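Local coordinates for CDP-glucose-4,6-dehydratase (PDB 1RKX), which converts CDP-D-glucose to CDP-4-dehydro-6-deoxy-D-glucose with loss of water, as an NAD-binding member of the short-chain dehydrogenase/reductase family, at residues I2-V14 with S240-D252. Numbering follows the deposited sequence.
Sequences INNSFWQGKRVFV and SGYLLLAQKLYTD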
# COMPACT_ATOMS: atom_id res chain seq x y z
N ILE C 2 -33.66 -8.00 6.56
CA ILE C 2 -33.94 -9.15 5.66
C ILE C 2 -35.44 -9.26 5.39
O ILE C 2 -36.24 -9.53 6.29
CB ILE C 2 -33.42 -10.47 6.28
CG1 ILE C 2 -31.89 -10.43 6.35
CG2 ILE C 2 -33.90 -11.67 5.47
CD1 ILE C 2 -31.26 -11.65 6.97
N ASN C 3 -35.81 -9.05 4.13
CA ASN C 3 -37.20 -9.08 3.69
C ASN C 3 -37.71 -10.50 3.40
O ASN C 3 -37.35 -11.10 2.39
CB ASN C 3 -37.36 -8.21 2.44
CG ASN C 3 -38.81 -8.05 2.03
OD1 ASN C 3 -39.51 -9.02 1.79
ND2 ASN C 3 -39.26 -6.80 1.93
N ASN C 4 -38.55 -11.01 4.29
CA ASN C 4 -39.12 -12.35 4.14
C ASN C 4 -39.95 -12.44 2.87
O ASN C 4 -39.92 -13.45 2.17
CB ASN C 4 -40.00 -12.69 5.35
CG ASN C 4 -39.26 -12.54 6.66
OD1 ASN C 4 -38.24 -13.19 6.89
ND2 ASN C 4 -39.77 -11.68 7.54
N SER C 5 -40.70 -11.38 2.59
CA SER C 5 -41.54 -11.32 1.40
C SER C 5 -40.75 -11.61 0.14
O SER C 5 -41.19 -12.38 -0.71
CB SER C 5 -42.19 -9.93 1.30
OG SER C 5 -42.91 -9.78 0.09
N PHE C 6 -39.57 -11.00 0.03
CA PHE C 6 -38.69 -11.17 -1.13
C PHE C 6 -38.36 -12.62 -1.45
O PHE C 6 -38.37 -13.02 -2.61
CB PHE C 6 -37.38 -10.41 -0.89
CG PHE C 6 -36.32 -10.68 -1.94
CD1 PHE C 6 -36.33 -10.01 -3.15
CD2 PHE C 6 -35.32 -11.63 -1.70
CE1 PHE C 6 -35.36 -10.28 -4.13
CE2 PHE C 6 -34.35 -11.91 -2.67
CZ PHE C 6 -34.37 -11.23 -3.88
N TRP C 7 -38.06 -13.40 -0.42
CA TRP C 7 -37.68 -14.80 -0.60
C TRP C 7 -38.80 -15.75 -1.00
O TRP C 7 -38.53 -16.83 -1.53
CB TRP C 7 -36.98 -15.30 0.66
CG TRP C 7 -35.71 -14.56 0.88
CD1 TRP C 7 -35.52 -13.47 1.68
CD2 TRP C 7 -34.48 -14.78 0.19
NE1 TRP C 7 -34.24 -12.98 1.51
CE2 TRP C 7 -33.58 -13.77 0.60
CE3 TRP C 7 -34.05 -15.72 -0.76
CZ2 TRP C 7 -32.27 -13.67 0.11
CZ3 TRP C 7 -32.75 -15.62 -1.25
CH2 TRP C 7 -31.88 -14.61 -0.82
N GLN C 8 -40.04 -15.34 -0.77
CA GLN C 8 -41.18 -16.18 -1.11
C GLN C 8 -41.16 -16.58 -2.59
O GLN C 8 -41.21 -15.72 -3.48
CB GLN C 8 -42.48 -15.45 -0.79
CG GLN C 8 -43.72 -16.32 -0.90
CD GLN C 8 -43.71 -17.48 0.08
OE1 GLN C 8 -43.55 -17.28 1.29
NE2 GLN C 8 -43.89 -18.69 -0.43
N GLY C 9 -41.07 -17.88 -2.85
CA GLY C 9 -41.08 -18.36 -4.22
C GLY C 9 -39.78 -18.26 -5.02
O GLY C 9 -39.75 -18.68 -6.17
N LYS C 10 -38.73 -17.69 -4.43
CA LYS C 10 -37.46 -17.57 -5.15
C LYS C 10 -36.80 -18.93 -5.29
O LYS C 10 -36.80 -19.73 -4.35
CB LYS C 10 -36.50 -16.62 -4.42
CG LYS C 10 -36.90 -15.15 -4.44
CD LYS C 10 -36.82 -14.58 -5.85
CE LYS C 10 -37.09 -13.09 -5.87
NZ LYS C 10 -38.45 -12.75 -5.34
N ARG C 11 -36.24 -19.20 -6.47
CA ARG C 11 -35.57 -20.47 -6.70
C ARG C 11 -34.11 -20.28 -6.30
O ARG C 11 -33.35 -19.59 -6.98
CB ARG C 11 -35.68 -20.86 -8.18
CG ARG C 11 -37.11 -20.99 -8.67
CD ARG C 11 -37.18 -21.42 -10.13
NE ARG C 11 -36.83 -22.82 -10.31
CZ ARG C 11 -37.58 -23.84 -9.92
NH1 ARG C 11 -38.74 -23.62 -9.30
NH2 ARG C 11 -37.19 -25.09 -10.13
N VAL C 12 -33.73 -20.89 -5.18
CA VAL C 12 -32.37 -20.76 -4.65
C VAL C 12 -31.61 -22.08 -4.66
O VAL C 12 -32.09 -23.11 -4.16
CB VAL C 12 -32.42 -20.21 -3.20
CG1 VAL C 12 -31.02 -19.87 -2.71
CG2 VAL C 12 -33.32 -18.99 -3.14
N PHE C 13 -30.41 -22.05 -5.23
CA PHE C 13 -29.55 -23.22 -5.33
C PHE C 13 -28.43 -23.04 -4.31
O PHE C 13 -27.74 -22.02 -4.31
CB PHE C 13 -28.96 -23.30 -6.74
CG PHE C 13 -28.21 -24.58 -7.03
CD1 PHE C 13 -28.90 -25.73 -7.40
CD2 PHE C 13 -26.83 -24.62 -6.95
CE1 PHE C 13 -28.21 -26.91 -7.70
CE2 PHE C 13 -26.12 -25.80 -7.24
CZ PHE C 13 -26.82 -26.94 -7.62
N VAL C 14 -28.25 -24.02 -3.44
CA VAL C 14 -27.22 -23.94 -2.40
C VAL C 14 -26.25 -25.12 -2.40
O VAL C 14 -26.65 -26.25 -2.13
CB VAL C 14 -27.87 -23.89 -0.99
CG1 VAL C 14 -26.79 -23.79 0.08
CG2 VAL C 14 -28.84 -22.71 -0.90
N SER C 240 -27.07 -13.73 7.87
CA SER C 240 -28.00 -12.62 7.68
C SER C 240 -27.38 -11.67 6.67
O SER C 240 -28.08 -11.09 5.84
CB SER C 240 -28.30 -11.90 9.00
OG SER C 240 -27.15 -11.27 9.54
N GLY C 241 -26.06 -11.52 6.72
CA GLY C 241 -25.38 -10.65 5.79
C GLY C 241 -25.44 -11.21 4.37
O GLY C 241 -25.63 -10.46 3.42
N TYR C 242 -25.27 -12.52 4.24
CA TYR C 242 -25.32 -13.18 2.93
C TYR C 242 -26.70 -12.98 2.30
O TYR C 242 -26.81 -12.71 1.11
CB TYR C 242 -25.08 -14.69 3.07
CG TYR C 242 -23.74 -15.11 3.65
CD1 TYR C 242 -23.47 -16.45 3.91
CD2 TYR C 242 -22.75 -14.17 3.96
CE1 TYR C 242 -22.26 -16.85 4.47
CE2 TYR C 242 -21.53 -14.56 4.53
CZ TYR C 242 -21.29 -15.90 4.78
OH TYR C 242 -20.11 -16.29 5.36
N LEU C 243 -27.75 -13.12 3.11
CA LEU C 243 -29.12 -12.97 2.62
C LEU C 243 -29.38 -11.53 2.20
O LEU C 243 -29.96 -11.28 1.14
CB LEU C 243 -30.12 -13.38 3.71
CG LEU C 243 -30.15 -14.87 4.08
CD1 LEU C 243 -30.94 -15.07 5.37
CD2 LEU C 243 -30.77 -15.68 2.95
N LEU C 244 -28.94 -10.58 3.02
CA LEU C 244 -29.12 -9.16 2.72
C LEU C 244 -28.42 -8.82 1.41
O LEU C 244 -28.96 -8.11 0.57
CB LEU C 244 -28.54 -8.31 3.86
CG LEU C 244 -28.61 -6.80 3.69
CD1 LEU C 244 -30.08 -6.36 3.59
CD2 LEU C 244 -27.93 -6.13 4.88
N LEU C 245 -27.20 -9.32 1.26
CA LEU C 245 -26.43 -9.07 0.04
C LEU C 245 -27.12 -9.68 -1.18
O LEU C 245 -27.19 -9.06 -2.23
CB LEU C 245 -25.02 -9.66 0.17
CG LEU C 245 -24.13 -9.59 -1.07
CD1 LEU C 245 -23.91 -8.14 -1.47
CD2 LEU C 245 -22.80 -10.28 -0.79
N ALA C 246 -27.62 -10.91 -1.03
CA ALA C 246 -28.29 -11.59 -2.13
C ALA C 246 -29.47 -10.76 -2.63
O ALA C 246 -29.67 -10.60 -3.83
CB ALA C 246 -28.78 -12.96 -1.68
N GLN C 247 -30.24 -10.23 -1.69
CA GLN C 247 -31.40 -9.43 -2.05
C GLN C 247 -30.97 -8.21 -2.85
O GLN C 247 -31.58 -7.88 -3.87
CB GLN C 247 -32.17 -9.00 -0.80
CG GLN C 247 -33.61 -8.64 -1.09
CD GLN C 247 -34.34 -8.10 0.11
OE1 GLN C 247 -34.12 -8.54 1.24
NE2 GLN C 247 -35.23 -7.14 -0.12
N LYS C 248 -29.92 -7.54 -2.39
CA LYS C 248 -29.43 -6.35 -3.08
C LYS C 248 -28.86 -6.67 -4.46
O LYS C 248 -29.08 -5.92 -5.40
CB LYS C 248 -28.40 -5.62 -2.23
CG LYS C 248 -29.02 -4.84 -1.08
CD LYS C 248 -28.01 -3.93 -0.42
CE LYS C 248 -28.69 -2.97 0.55
NZ LYS C 248 -29.41 -3.68 1.64
N LEU C 249 -28.14 -7.78 -4.57
CA LEU C 249 -27.58 -8.18 -5.86
C LEU C 249 -28.73 -8.44 -6.83
O LEU C 249 -28.65 -8.10 -8.01
CB LEU C 249 -26.75 -9.46 -5.71
CG LEU C 249 -25.39 -9.34 -5.01
CD1 LEU C 249 -24.89 -10.73 -4.62
CD2 LEU C 249 -24.41 -8.64 -5.92
N TYR C 250 -29.79 -9.05 -6.32
CA TYR C 250 -30.95 -9.37 -7.13
C TYR C 250 -31.70 -8.13 -7.61
O TYR C 250 -31.90 -7.93 -8.81
CB TYR C 250 -31.91 -10.26 -6.33
CG TYR C 250 -33.07 -10.82 -7.13
CD1 TYR C 250 -33.06 -12.15 -7.57
CD2 TYR C 250 -34.17 -10.03 -7.47
CE1 TYR C 250 -34.12 -12.67 -8.31
CE2 TYR C 250 -35.23 -10.54 -8.22
CZ TYR C 250 -35.20 -11.86 -8.63
OH TYR C 250 -36.24 -12.38 -9.37
N THR C 251 -32.08 -7.29 -6.65
CA THR C 251 -32.84 -6.08 -6.95
C THR C 251 -32.05 -4.90 -7.51
O THR C 251 -32.50 -4.25 -8.45
CB THR C 251 -33.60 -5.59 -5.71
OG1 THR C 251 -32.66 -5.13 -4.73
CG2 THR C 251 -34.42 -6.73 -5.12
N ASP C 252 -30.88 -4.61 -6.93
CA ASP C 252 -30.09 -3.47 -7.40
C ASP C 252 -29.08 -3.81 -8.48
O ASP C 252 -28.83 -2.99 -9.37
CB ASP C 252 -29.40 -2.79 -6.22
CG ASP C 252 -30.40 -2.18 -5.24
OD1 ASP C 252 -31.53 -1.88 -5.67
OD2 ASP C 252 -30.05 -1.99 -4.06
O HOH W 1 -32.90 -10.47 2.24
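F6 and W7, on the short helical turn that leads into the first strand (11-15) of the Rossmann fold, lie against helix 236-251, which flanks the parallel sheet. Aromatic contacts dominate. Q247 CG sits over the centre of the F6 ring, 3.4 Å from the centroid, while K10 CE covers the opposite face nearer the rim. With its CG anti to the backbone N (chi1 172°), F6 reaches across to Y250 and turns the CZ edge onto that ring in a T-shaped stack, planes at 82°. K10 CE also lies over the Y250 face, 4.0 Å from its centroid, so the bent lysine chain fills the corner between both rings; the Y250 hydroxyl is hydrogen-bonded to E82 OE1. Within 2-14, K10 NZ donates to F6 O at 2.7 Å, in the carbonyl plane, which helps set the lysine chain over the Y250 ring. The W7 indole is held between F6 CD2 on one face and L243 CD2 on the other, with A246 CB at its edge, 3.6 Å from W7 CH2.

Apolar packing continues at the chain start, where the poorly ordered I2 places CD1 3.8 Å from L243 CD1; W28 of helix 20-31 touches both side chains.

Polar links are fewer. N3 N gives a weak hydrogen bond to Q247 OE1, the one direct hydrogen bond across the contact. One water bridges the two segments: it accepts from W7 NE1 at 2.9 Å and donates to Q247 OE1 and, weakly, to L243 O.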